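Local coordinates for protein cytolethal distending toxin subunit A (Haemophilus ducreyi, PDB 1SR4) that acts as a lectin-like subunit of a tripartite bacterial genotoxin and, with its partner CdtC, probably delivers the CdtB subunit to host cells, at residues S149-I154 against T192-P197. Sequence-based numbering, arbitrary orientation.
Sequences SGAVVI and TWYLAP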
loop_
_atom_site.group_PDB
_atom_site.type_symbol
_atom_site.label_atom_id
_atom_site.label_comp_id
_atom_site.label_asym_id
_atom_site.label_seq_id
_atom_site.Cartn_x
_atom_site.Cartn_y
_atom_site.Cartn_z
ATOM N N SER A 149 -9.226 1.197 10.916
ATOM C CA SER A 149 -7.939 1.698 11.405
ATOM C C SER A 149 -6.854 1.295 10.418
ATOM O O SER A 149 -5.700 1.706 10.555
ATOM C CB SER A 149 -7.600 1.113 12.774
ATOM O OG SER A 149 -7.288 -0.262 12.659
ATOM N N GLY A 150 -7.224 0.485 9.427
ATOM C CA GLY A 150 -6.248 0.029 8.448
ATOM C C GLY A 150 -5.710 -1.363 8.757
ATOM O O GLY A 150 -4.937 -1.945 7.987
ATOM N N ALA A 151 -6.100 -1.895 9.903
ATOM C CA ALA A 151 -5.704 -3.242 10.291
ATOM C C ALA A 151 -6.661 -4.177 9.523
ATOM O O ALA A 151 -7.543 -3.706 8.797
ATOM C CB ALA A 151 -5.890 -3.422 11.801
ATOM N N VAL A 152 -6.494 -5.485 9.665
ATOM C CA VAL A 152 -7.387 -6.419 8.982
ATOM C C VAL A 152 -7.848 -7.547 9.905
ATOM O O VAL A 152 -7.211 -7.848 10.918
ATOM C CB VAL A 152 -6.716 -7.105 7.745
ATOM C CG1 VAL A 152 -6.341 -6.078 6.683
ATOM C CG2 VAL A 152 -5.474 -7.906 8.188
ATOM N N VAL A 153 -8.974 -8.150 9.555
ATOM C CA VAL A 153 -9.474 -9.307 10.280
ATOM C C VAL A 153 -9.305 -10.431 9.255
ATOM O O VAL A 153 -9.572 -10.231 8.061
ATOM C CB VAL A 153 -10.944 -9.101 10.714
ATOM C CG1 VAL A 153 -11.617 -10.437 11.050
ATOM C CG2 VAL A 153 -10.950 -8.239 11.960
ATOM N N ILE A 154 -8.813 -11.586 9.696
ATOM C CA ILE A 154 -8.563 -12.707 8.788
ATOM C C ILE A 154 -9.665 -13.757 8.904
ATOM O O ILE A 154 -9.815 -14.410 9.938
ATOM C CB ILE A 154 -7.220 -13.351 9.103
ATOM C CG1 ILE A 154 -6.113 -12.281 9.062
ATOM C CG2 ILE A 154 -6.944 -14.459 8.114
ATOM C CD1 ILE A 154 -4.735 -12.780 9.519
ATOM N N THR A 192 -7.883 -8.498 15.420
ATOM C CA THR A 192 -7.222 -7.603 14.469
ATOM C C THR A 192 -5.742 -7.936 14.331
ATOM O O THR A 192 -5.040 -8.187 15.316
ATOM C CB THR A 192 -7.389 -6.094 14.840
ATOM O OG1 THR A 192 -7.067 -5.889 16.206
ATOM C CG2 THR A 192 -8.825 -5.644 14.636
ATOM N N TRP A 193 -5.293 -7.929 13.079
ATOM C CA TRP A 193 -3.920 -8.235 12.701
ATOM C C TRP A 193 -3.355 -7.141 11.821
ATOM O O TRP A 193 -4.117 -6.450 11.138
ATOM C CB TRP A 193 -3.894 -9.530 11.892
ATOM C CG TRP A 193 -4.289 -10.750 12.671
ATOM C CD1 TRP A 193 -5.558 -11.238 12.884
ATOM C CD2 TRP A 193 -3.394 -11.627 13.356
ATOM N NE1 TRP A 193 -5.493 -12.379 13.668
ATOM C CE2 TRP A 193 -4.176 -12.632 13.970
ATOM C CE3 TRP A 193 -2.000 -11.658 13.512
ATOM C CZ2 TRP A 193 -3.604 -13.665 14.732
ATOM C CZ3 TRP A 193 -1.434 -12.687 14.269
ATOM C CH2 TRP A 193 -2.240 -13.672 14.867
ATOM N N TYR A 194 -2.032 -6.976 11.831
ATOM C CA TYR A 194 -1.409 -5.990 10.948
ATOM C C TYR A 194 -0.593 -6.724 9.890
ATOM O O TYR A 194 0.030 -7.762 10.167
ATOM C CB TYR A 194 -0.455 -5.048 11.701
ATOM C CG TYR A 194 -0.941 -4.563 13.056
ATOM C CD1 TYR A 194 -2.192 -3.953 13.208
ATOM C CD2 TYR A 194 -0.128 -4.688 14.189
ATOM C CE1 TYR A 194 -2.616 -3.466 14.482
ATOM C CE2 TYR A 194 -0.542 -4.218 15.448
ATOM C CZ TYR A 194 -1.778 -3.610 15.584
ATOM O OH TYR A 194 -2.161 -3.146 16.829
ATOM N N LEU A 195 -0.602 -6.185 8.674
ATOM C CA LEU A 195 0.182 -6.741 7.578
ATOM C C LEU A 195 1.509 -6.021 7.814
ATOM O O LEU A 195 1.619 -4.821 7.568
ATOM C CB LEU A 195 -0.475 -6.353 6.242
ATOM C CG LEU A 195 -1.901 -6.953 6.155
ATOM C CD1 LEU A 195 -2.680 -6.418 4.976
ATOM C CD2 LEU A 195 -1.777 -8.459 6.079
ATOM N N ALA A 196 2.508 -6.760 8.293
ATOM C CA ALA A 196 3.788 -6.166 8.687
ATOM C C ALA A 196 5.030 -6.663 7.958
ATOM O O ALA A 196 4.990 -7.681 7.261
ATOM C CB ALA A 196 3.971 -6.376 10.245
ATOM N N PRO A 197 6.164 -5.951 8.120
ATOM C CA PRO A 197 7.399 -6.379 7.450
ATOM C C PRO A 197 7.819 -7.726 8.026
ATOM O O PRO A 197 7.514 -8.044 9.175
ATOM C CB PRO A 197 8.414 -5.283 7.823
ATOM C CG PRO A 197 7.540 -4.070 8.145
ATOM C CD PRO A 197 6.387 -4.716 8.890
HETATM O O HOH W 1 -2.526 -3.998 8.482
#
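The carbonyl oxygen of Val152 is the best-held polar atom here, gripped by one hydrogen bond, from Trp193 N, and touched by the CA-H of Thr192. Trp193 N reaches Val152 O at 2.9 Å, lying nearly along the C=O axis. A second bond, Val152 N to Trp193 O at 3.0 Å, is almost straight (171° at the hydrogen), so the two residues form an antiparallel hydrogen-bonded pair. It stays a single bridge, as fits segments whose directions lie 104° apart. A water extends the link where direct pairing fails: it donates to Gly150 O and accepts from Leu195 N, the latter at 2.9 Å.

Apolar groups close around this polar centre. Ile154 CD1 sits over one face of the Trp193 indole, 3.9 Å from the centroid of the five-membered ring, a CH-pi contact offset toward the rim. With its CG anti to the carbonyl carbon (chi1 -66°), Trp193 places the indole beneath that methyl; on the same side, Val152 CG1 meets Leu195 CD1 at 4.1 Å, the two side chains crossing at about a right angle. On the other side, Ala151 CB meets the Tyr194 ring at its edge, 4.0 Å from CD1, while the phenol OH bonds to Gln66.

Strand 189-196 lies between strands 62-65 and 185-186, while strand 152-156 pairs with strand 142-146, so the bridge ties two sheets of the ricin-type beta-trefoil together. Leu195 also packs on Leu241 of the CdtB chain, and Ser149 O accepts a bond from Gln247 of that chain. The chemistry thus implies a buried junction in which the paired N-H and C=O groups satisfy each other, with apolar groups and the indole packed around them and one water taking over where the strands part.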